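Local coordinates for protein RNA-dependent RNA Polymerase (Bombyx mori cytoplasmic polyhedrosis virus, PDB 6TZ0) that transcribes and replicates the double-stranded RNA genome of a reovirus as its RNA-directed RNA polymerase, extending RNA from ribonucleoside triphosphates with release of diphosphate, at residues Arg336-Gly342 / Phe735-Ser740; Tyr242-Leu247 / Asp341-Leu345; Ile739-Arg744 / Glu759-Leu763. One frame throughout, in Å; residues are numbered along the deposited sequence.

Interaction 1: Arg336-Gly342 / Phe735-Ser740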
loop_
_atom_site.group_PDB
_atom_site.type_symbol
_atom_site.label_atom_id
_atom_site.label_comp_id
_atom_site.label_asym_id
_atom_site.label_seq_id
_atom_site.Cartn_x
_atom_site.Cartn_y
_atom_site.Cartn_z
ATOM N N ARG A 336 16.182 15.169 18.801
ATOM C CA ARG A 336 14.995 14.676 18.104
ATOM C C ARG A 336 13.809 15.598 18.338
ATOM O O ARG A 336 13.015 15.843 17.424
ATOM C CB ARG A 336 14.641 13.252 18.551
ATOM C CG ARG A 336 15.648 12.191 18.171
ATOM C CD ARG A 336 15.758 12.130 16.690
ATOM N NE ARG A 336 14.553 11.611 16.054
ATOM C CZ ARG A 336 14.454 10.390 15.551
ATOM N NH1 ARG A 336 15.509 9.596 15.552
ATOM N NH2 ARG A 336 13.325 9.991 14.994
ATOM N N ALA A 337 13.673 16.120 19.557
ATOM C CA ALA A 337 12.624 17.099 19.820
ATOM C C ALA A 337 12.919 18.441 19.159
ATOM O O ALA A 337 11.994 19.201 18.865
ATOM C CB ALA A 337 12.442 17.280 21.322
ATOM N N MET A 338 14.193 18.754 18.930
ATOM C CA MET A 338 14.549 20.041 18.344
ATOM C C MET A 338 14.449 20.054 16.828
ATOM O O MET A 338 14.265 21.124 16.244
ATOM C CB MET A 338 15.961 20.444 18.755
ATOM C CG MET A 338 16.070 20.863 20.196
ATOM S SD MET A 338 17.741 21.245 20.724
ATOM C CE MET A 338 17.447 21.514 22.462
ATOM N N THR A 339 14.588 18.911 16.164
ATOM C CA THR A 339 14.523 18.894 14.707
ATOM C C THR A 339 13.186 18.417 14.156
ATOM O O THR A 339 12.776 18.864 13.084
ATOM C CB THR A 339 15.648 18.030 14.132
ATOM O OG1 THR A 339 15.622 16.740 14.748
ATOM C CG2 THR A 339 16.999 18.672 14.354
ATOM N N ASN A 340 12.499 17.510 14.843
ATOM C CA ASN A 340 11.191 17.061 14.392
ATOM C C ASN A 340 10.107 17.926 15.017
ATOM O O ASN A 340 10.224 18.389 16.153
ATOM C CB ASN A 340 10.958 15.588 14.739
ATOM C CG ASN A 340 9.742 14.993 14.033
ATOM O OD1 ASN A 340 9.059 15.661 13.261
ATOM N ND2 ASN A 340 9.470 13.723 14.305
ATOM N N ASP A 341 9.034 18.122 14.257
ATOM C CA ASP A 341 7.986 19.070 14.598
ATOM C C ASP A 341 6.719 18.406 15.110
ATOM O O ASP A 341 5.949 19.047 15.829
ATOM C CB ASP A 341 7.629 19.889 13.361
ATOM C CG ASP A 341 6.918 21.172 13.683
ATOM O OD1 ASP A 341 6.817 21.536 14.869
ATOM O OD2 ASP A 341 6.442 21.819 12.733
ATOM N N GLY A 342 6.465 17.158 14.737
ATOM C CA GLY A 342 5.248 16.488 15.100
ATOM C C GLY A 342 4.146 16.592 14.068
ATOM O O GLY A 342 3.380 15.642 13.907
ATOM N N PHE A 735 11.700 6.700 19.857
ATOM C CA PHE A 735 11.537 7.935 19.090
ATOM C C PHE A 735 10.177 8.522 19.470
ATOM O O PHE A 735 9.155 8.199 18.864
ATOM C CB PHE A 735 11.626 7.677 17.577
ATOM C CG PHE A 735 12.984 7.220 17.088
ATOM C CD1 PHE A 735 14.125 7.359 17.862
ATOM C CD2 PHE A 735 13.106 6.652 15.829
ATOM C CE1 PHE A 735 15.353 6.927 17.395
ATOM C CE2 PHE A 735 14.330 6.226 15.355
ATOM C CZ PHE A 735 15.453 6.363 16.137
ATOM N N ALA A 736 10.169 9.391 20.482
ATOM C CA ALA A 736 8.920 9.950 20.981
ATOM C C ALA A 736 8.356 11.038 20.087
ATOM O O ALA A 736 7.171 11.365 20.205
ATOM C CB ALA A 736 9.106 10.517 22.386
ATOM N N ASP A 737 9.161 11.606 19.201
ATOM C CA ASP A 737 8.700 12.697 18.363
ATOM C C ASP A 737 8.171 12.198 17.024
ATOM O O ASP A 737 8.014 12.985 16.087
ATOM C CB ASP A 737 9.827 13.710 18.179
ATOM C CG ASP A 737 9.315 15.112 17.914
ATOM O OD1 ASP A 737 8.085 15.295 17.798
ATOM O OD2 ASP A 737 10.138 16.042 17.863
ATOM N N ARG A 738 7.893 10.906 16.918
ATOM C CA ARG A 738 7.222 10.330 15.767
ATOM C C ARG A 738 5.746 10.096 16.025
ATOM O O ARG A 738 5.031 9.655 15.120
ATOM C CB ARG A 738 7.897 9.016 15.380
ATOM C CG ARG A 738 9.346 9.185 15.004
ATOM C CD ARG A 738 9.457 9.962 13.723
ATOM N NE ARG A 738 8.838 9.240 12.621
ATOM C CZ ARG A 738 9.495 8.417 11.813
ATOM N NH1 ARG A 738 8.854 7.794 10.834
ATOM N NH2 ARG A 738 10.800 8.245 11.966
ATOM N N ILE A 739 5.281 10.378 17.237
ATOM C CA ILE A 739 3.884 10.234 17.618
ATOM C C ILE A 739 3.337 11.623 17.888
ATOM O O ILE A 739 3.858 12.346 18.744
ATOM C CB ILE A 739 3.733 9.336 18.849
ATOM C CG1 ILE A 739 4.238 7.939 18.521
ATOM C CG2 ILE A 739 2.289 9.307 19.314
ATOM C CD1 ILE A 739 4.464 7.115 19.720
ATOM N N SER A 740 2.288 11.997 17.167
ATOM C CA SER A 740 1.706 13.327 17.267
ATOM C C SER A 740 0.385 13.222 18.005
ATOM O O SER A 740 -0.574 12.636 17.494
ATOM C CB SER A 740 1.504 13.943 15.891
ATOM O OG SER A 740 1.012 15.263 16.008
#
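This is a buried contact built on a cation-pi stack and close packing of polar groups, between the C-terminal end of helix 325-339 and the loop that follows strand 732-733, parts of the chain almost 400 residues apart. Arg-336 lays its guanidinium over the face of Phe-735: CZ lies 3.8 Å from the ring centroid and 9° off the ring normal, while its NH1 is also hydrogen-bonded to Tyr-332. Arg-738 adds a second positive charge, with Arg-336 NH2 and Arg-738 NH2 4.3 Å apart. Asp-737 OD2 lies 3.3 Å from Ala-337 CA and 2.9 Å from Arg-336 O; the two oxygens are both acceptors, as are OD2 and Asn-340 O, also 2.9 Å apart, so neither pair is a hydrogen bond. At Asn-340 the backbone leaves the helix, and its OD1 takes weak hydrogen bonds from Asp-341 N (2.7 Å) and Gly-342 N (3.3 Å), the latter closing an Asx turn. Gly-342 adopts a positive phi that would jam a CB against the preceding carbonyl; its O approaches Ser-740 OG at 3.2 Å, and that hydroxyl pairs with Thr-743. The side chain of Arg-738 lies about 9 Å from that of Asp-681, a Mg-binding residue, though no metal is bound here. The example is a helix C-terminus closed by an Asx turn and packed on an irregular loop near the catalytic centre.

Interaction 2: Tyr242-Leu247 / Asp341-Leu345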
loop_
_atom_site.group_PDB
_atom_site.type_symbol
_atom_site.label_atom_id
_atom_site.label_comp_id
_atom_site.label_asym_id
_atom_site.label_seq_id
_atom_site.Cartn_x
_atom_site.Cartn_y
_atom_site.Cartn_z
ATOM N N TYR A 242 9.594 26.894 5.865
ATOM C CA TYR A 242 9.758 26.135 7.097
ATOM C C TYR A 242 9.960 24.650 6.826
ATOM O O TYR A 242 10.905 24.042 7.347
ATOM C CB TYR A 242 8.548 26.401 7.990
ATOM C CG TYR A 242 8.514 25.689 9.310
ATOM C CD1 TYR A 242 9.524 25.866 10.239
ATOM C CD2 TYR A 242 7.411 24.939 9.676
ATOM C CE1 TYR A 242 9.480 25.241 11.463
ATOM C CE2 TYR A 242 7.350 24.318 10.900
ATOM C CZ TYR A 242 8.385 24.477 11.790
ATOM O OH TYR A 242 8.331 23.859 13.012
ATOM N N ILE A 243 9.124 24.066 5.968
ATOM C CA ILE A 243 9.178 22.630 5.723
ATOM C C ILE A 243 10.413 22.266 4.904
ATOM O O ILE A 243 11.052 21.236 5.152
ATOM C CB ILE A 243 7.880 22.174 5.039
ATOM C CG1 ILE A 243 6.665 22.604 5.859
ATOM C CG2 ILE A 243 7.861 20.690 4.882
ATOM C CD1 ILE A 243 6.615 22.028 7.242
ATOM N N ASP A 244 10.787 23.116 3.945
ATOM C CA ASP A 244 11.962 22.854 3.117
ATOM C C ASP A 244 13.242 22.895 3.936
ATOM O O ASP A 244 14.119 22.035 3.775
ATOM C CB ASP A 244 12.039 23.869 1.982
ATOM C CG ASP A 244 10.976 23.652 0.940
ATOM O OD1 ASP A 244 10.584 22.492 0.726
ATOM O OD2 ASP A 244 10.530 24.642 0.335
ATOM N N GLU A 245 13.356 23.869 4.837
ATOM C CA GLU A 245 14.549 23.949 5.666
ATOM C C GLU A 245 14.572 22.856 6.722
ATOM O O GLU A 245 15.649 22.388 7.089
ATOM C CB GLU A 245 14.661 25.326 6.308
ATOM C CG GLU A 245 15.027 26.406 5.320
ATOM C CD GLU A 245 16.426 26.227 4.769
ATOM O OE1 GLU A 245 17.309 25.764 5.521
ATOM O OE2 GLU A 245 16.642 26.536 3.580
ATOM N N LYS A 246 13.405 22.430 7.215
ATOM C CA LYS A 246 13.362 21.275 8.112
ATOM C C LYS A 246 13.829 20.004 7.416
ATOM O O LYS A 246 14.614 19.234 7.979
ATOM C CB LYS A 246 11.951 21.085 8.653
ATOM C CG LYS A 246 11.583 21.967 9.813
ATOM C CD LYS A 246 10.084 22.042 9.900
ATOM C CE LYS A 246 9.458 20.725 10.228
ATOM N NZ LYS A 246 7.988 20.893 10.234
ATOM N N LEU A 247 13.368 19.774 6.187
ATOM C CA LEU A 247 13.788 18.596 5.443
ATOM C C LEU A 247 15.239 18.669 4.993
ATOM O O LEU A 247 15.842 17.623 4.736
ATOM C CB LEU A 247 12.894 18.394 4.223
ATOM C CG LEU A 247 11.452 17.980 4.486
ATOM C CD1 LEU A 247 10.674 17.973 3.189
ATOM C CD2 LEU A 247 11.422 16.619 5.139
ATOM N N ASP A 341 9.034 18.122 14.257
ATOM C CA ASP A 341 7.986 19.070 14.598
ATOM C C ASP A 341 6.719 18.406 15.110
ATOM O O ASP A 341 5.949 19.047 15.829
ATOM C CB ASP A 341 7.629 19.889 13.361
ATOM C CG ASP A 341 6.918 21.172 13.683
ATOM O OD1 ASP A 341 6.817 21.536 14.869
ATOM O OD2 ASP A 341 6.442 21.819 12.733
ATOM N N GLY A 342 6.465 17.158 14.737
ATOM C CA GLY A 342 5.248 16.488 15.100
ATOM C C GLY A 342 4.146 16.592 14.068
ATOM O O GLY A 342 3.380 15.642 13.907
ATOM N N THR A 343 4.056 17.712 13.353
ATOM C CA THR A 343 2.999 17.890 12.368
ATOM C C THR A 343 3.225 16.991 11.161
ATOM O O THR A 343 4.355 16.627 10.833
ATOM C CB THR A 343 2.935 19.340 11.894
ATOM O OG1 THR A 343 4.141 19.669 11.195
ATOM C CG2 THR A 343 2.800 20.261 13.066
ATOM N N PHE A 344 2.133 16.636 10.494
ATOM C CA PHE A 344 2.266 15.885 9.257
ATOM C C PHE A 344 2.519 16.862 8.121
ATOM O O PHE A 344 1.841 17.884 7.999
ATOM C CB PHE A 344 1.029 15.041 8.964
ATOM C CG PHE A 344 0.857 13.841 9.867
ATOM C CD1 PHE A 344 1.760 13.529 10.866
ATOM C CD2 PHE A 344 -0.183 12.971 9.645
ATOM C CE1 PHE A 344 1.579 12.418 11.668
ATOM C CE2 PHE A 344 -0.369 11.856 10.437
ATOM C CZ PHE A 344 0.513 11.580 11.445
ATOM N N LEU A 345 3.511 16.557 7.304
ATOM C CA LEU A 345 4.007 17.470 6.287
ATOM C C LEU A 345 3.138 17.329 5.043
ATOM O O LEU A 345 3.047 16.239 4.471
ATOM C CB LEU A 345 5.471 17.150 5.986
ATOM C CG LEU A 345 6.609 17.622 6.905
ATOM C CD1 LEU A 345 6.619 16.999 8.290
ATOM C CD2 LEU A 345 7.920 17.295 6.241
#
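Leu-345 lays its CD2 methyl across two side chains one helical turn apart, touching Ile-243 CG2 and Leu-247 CD2 at 3.7 Å each. The i, i+4 spacing puts both on the same side of helix 242-248, so a single leucine from a loop can engage the pair. The polar half of the contact repeats the principle: Tyr-242 and Lys-246, also four residues apart, converge on one carboxylate. Asp-341 OD2 accepts a hydrogen bond from Tyr-242 OH at 2.8 Å and forms a salt bridge with Lys-246 NZ at 3.1 Å, while its OD1 is hydrogen-bonded to Thr-209. Lys-246 NZ also passes 4.1 Å from Thr-343 OG1. A buried acid is thus matched by a buried lysine, and the chain leaving helix 325-339 is fastened at Asp-341 by charge and at Leu-345 by apolar packing. The side chain of Leu-247 comes to about 4 Å from that of Arg-485, a UTP-binding residue although no UTP is bound here, so this end probably lies close to the nucleotide site. Around the polar end, Tyr-242 packs on Phe-234 and Cys-237 of helix 224-237 and on Thr-209 of helix 206-218, where Thr-343 touches Tyr-208.

Interaction 3: Ile739-Arg744 / Glu759-Leu763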
loop_
_atom_site.group_PDB
_atom_site.type_symbol
_atom_site.label_atom_id
_atom_site.label_comp_id
_atom_site.label_asym_id
_atom_site.label_seq_id
_atom_site.Cartn_x
_atom_site.Cartn_y
_atom_site.Cartn_z
ATOM N N ILE A 739 5.281 10.378 17.237
ATOM C CA ILE A 739 3.884 10.234 17.618
ATOM C C ILE A 739 3.337 11.623 17.888
ATOM O O ILE A 739 3.858 12.346 18.744
ATOM C CB ILE A 739 3.733 9.336 18.849
ATOM C CG1 ILE A 739 4.238 7.939 18.521
ATOM C CG2 ILE A 739 2.289 9.307 19.314
ATOM C CD1 ILE A 739 4.464 7.115 19.720
ATOM N N SER A 740 2.288 11.997 17.167
ATOM C CA SER A 740 1.706 13.327 17.267
ATOM C C SER A 740 0.385 13.222 18.005
ATOM O O SER A 740 -0.574 12.636 17.494
ATOM C CB SER A 740 1.504 13.943 15.891
ATOM O OG SER A 740 1.012 15.263 16.008
ATOM N N LEU A 741 0.332 13.802 19.194
ATOM C CA LEU A 741 -0.904 13.857 19.955
ATOM C C LEU A 741 -1.865 14.921 19.448
ATOM O O LEU A 741 -2.972 15.026 19.980
ATOM C CB LEU A 741 -0.597 14.123 21.430
ATOM C CG LEU A 741 0.195 13.086 22.218
ATOM C CD1 LEU A 741 0.494 13.605 23.609
ATOM C CD2 LEU A 741 -0.563 11.784 22.292
ATOM N N TRP A 742 -1.483 15.715 18.447
ATOM C CA TRP A 742 -2.215 16.932 18.137
ATOM C C TRP A 742 -2.607 17.090 16.675
ATOM O O TRP A 742 -3.557 17.831 16.399
ATOM C CB TRP A 742 -1.395 18.159 18.570
ATOM C CG TRP A 742 -0.944 18.063 20.004
ATOM C CD1 TRP A 742 0.330 17.832 20.444
ATOM C CD2 TRP A 742 -1.770 18.093 21.166
ATOM N NE1 TRP A 742 0.350 17.766 21.816
ATOM C CE2 TRP A 742 -0.929 17.923 22.282
ATOM C CE3 TRP A 742 -3.135 18.275 21.373
ATOM C CZ2 TRP A 742 -1.414 17.920 23.580
ATOM C CZ3 TRP A 742 -3.615 18.273 22.662
ATOM C CH2 TRP A 742 -2.757 18.100 23.750
ATOM N N THR A 743 -1.929 16.438 15.736
ATOM C CA THR A 743 -2.237 16.574 14.319
ATOM C C THR A 743 -2.721 15.244 13.752
ATOM O O THR A 743 -2.616 14.199 14.393
ATOM C CB THR A 743 -1.019 17.079 13.537
ATOM O OG1 THR A 743 0.034 16.117 13.625
ATOM C CG2 THR A 743 -0.522 18.388 14.108
ATOM N N ARG A 744 -3.264 15.294 12.533
ATOM C CA ARG A 744 -3.768 14.108 11.851
ATOM C C ARG A 744 -3.315 14.082 10.400
ATOM O O ARG A 744 -2.707 15.025 9.890
ATOM C CB ARG A 744 -5.293 14.023 11.863
ATOM C CG ARG A 744 -5.886 13.737 13.192
ATOM C CD ARG A 744 -7.386 13.642 13.099
ATOM N NE ARG A 744 -7.802 12.481 12.325
ATOM C CZ ARG A 744 -7.976 11.272 12.843
ATOM N NH1 ARG A 744 -7.770 11.071 14.135
ATOM N NH2 ARG A 744 -8.357 10.264 12.072
ATOM N N GLU A 759 -8.585 6.526 21.055
ATOM C CA GLU A 759 -7.449 6.957 20.244
ATOM C C GLU A 759 -6.396 7.661 21.088
ATOM O O GLU A 759 -5.190 7.436 20.905
ATOM C CB GLU A 759 -7.941 7.871 19.126
ATOM C CG GLU A 759 -6.861 8.372 18.196
ATOM C CD GLU A 759 -7.412 9.245 17.088
ATOM O OE1 GLU A 759 -8.640 9.468 17.057
ATOM O OE2 GLU A 759 -6.617 9.710 16.247
ATOM N N LEU A 760 -6.834 8.504 22.027
ATOM C CA LEU A 760 -5.896 9.193 22.906
ATOM C C LEU A 760 -5.166 8.211 23.814
ATOM O O LEU A 760 -3.954 8.336 24.012
ATOM C CB LEU A 760 -6.636 10.268 23.711
ATOM C CG LEU A 760 -5.924 11.338 24.550
ATOM C CD1 LEU A 760 -5.618 10.888 25.967
ATOM C CD2 LEU A 760 -4.641 11.781 23.867
ATOM N N ASN A 761 -5.875 7.209 24.339
ATOM C CA ASN A 761 -5.242 6.203 25.185
ATOM C C ASN A 761 -4.269 5.338 24.398
ATOM O O ASN A 761 -3.214 4.965 24.919
ATOM C CB ASN A 761 -6.299 5.330 25.856
ATOM C CG ASN A 761 -7.014 6.044 26.974
ATOM O OD1 ASN A 761 -6.400 6.775 27.746
ATOM N ND2 ASN A 761 -8.312 5.823 27.082
ATOM N N ALA A 762 -4.587 5.031 23.139
ATOM C CA ALA A 762 -3.657 4.259 22.319
ATOM C C ALA A 762 -2.395 5.055 22.004
ATOM O O ALA A 762 -1.292 4.502 22.024
ATOM C CB ALA A 762 -4.339 3.805 21.032
ATOM N N LEU A 763 -2.528 6.358 21.743
ATOM C CA LEU A 763 -1.342 7.172 21.478
ATOM C C LEU A 763 -0.495 7.380 22.729
ATOM O O LEU A 763 0.743 7.402 22.648
ATOM C CB LEU A 763 -1.760 8.518 20.897
ATOM C CG LEU A 763 -2.319 8.515 19.479
ATOM C CD1 LEU A 763 -2.893 9.865 19.171
ATOM C CD2 LEU A 763 -1.232 8.188 18.488
#
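Leu-763 forms the apolar centre, packing from its helix against two residues of the loop 739-744. Its CD2 meets Ile-739 CG2 at 3.8 Å, and Leu-763 CB lies 3.7 Å from Leu-741 CD2. The backbone of the intervening Ser-740 also passes close, its O 4.0 Å from Leu-763 CD1. Leu-760 extends the patch with a looser approach, Leu-741 CD2 to Leu-760 CD2 at 4.4 Å. The general lesson is that a loop without regular structure can still offer an apolar surface when hydrophobic residues two positions apart both reach one helix side chain. Moving outward, the loop has its own polar stitch: on the side of the loop facing away from the helix, Ser-740 OG and Thr-743 OG1 are hydrogen-bonded at 2.7 Å. At the charged rim Arg-744 NH1 forms a salt bridge with Glu-759 OE2 at 2.8 Å, the carboxylate lying at the guanidinium edge. Glu-759 sits one helical turn before Leu-763, so one side of the helix supplies both the apolar side chain and the acid. The same OE2 also bridges to Arg-141, while Arg-744 NE is held by Asp-746 O. The contact folds the chain back on itself, packing the loop that leads into helix 754-766 against that same helix. Helix 774-786 lies next to it, touched by Trp-742 and Leu-760, and helix 206-218 borders the loop, receiving Leu-741, Trp-742 and Thr-743.

The three contacts are linked along the chain and in space. Interactions 1 and 2 share Asp-341 and Gly-342, their centres 11 Å apart; interactions 1 and 3 share Ile-739 and Ser-740, with centres 13 Å apart. Interactions 2 and 3, 18 Å apart at their centres, share no residue yet still touch: Gly-342 O lies 3.4 Å from Thr-743 OG1, and Phe-344 CD2 3.3 Å from Arg-744 O. Two lie near catalytic-site residues, with neither metal nor nucleotide bound in this chain: Arg-738 is about 11 Å from the Mg-binding Asp-547, and Leu-247 about 4 Å from the UTP-binding Arg-485, side chain to side chain. Interaction 3 lies away from these sites.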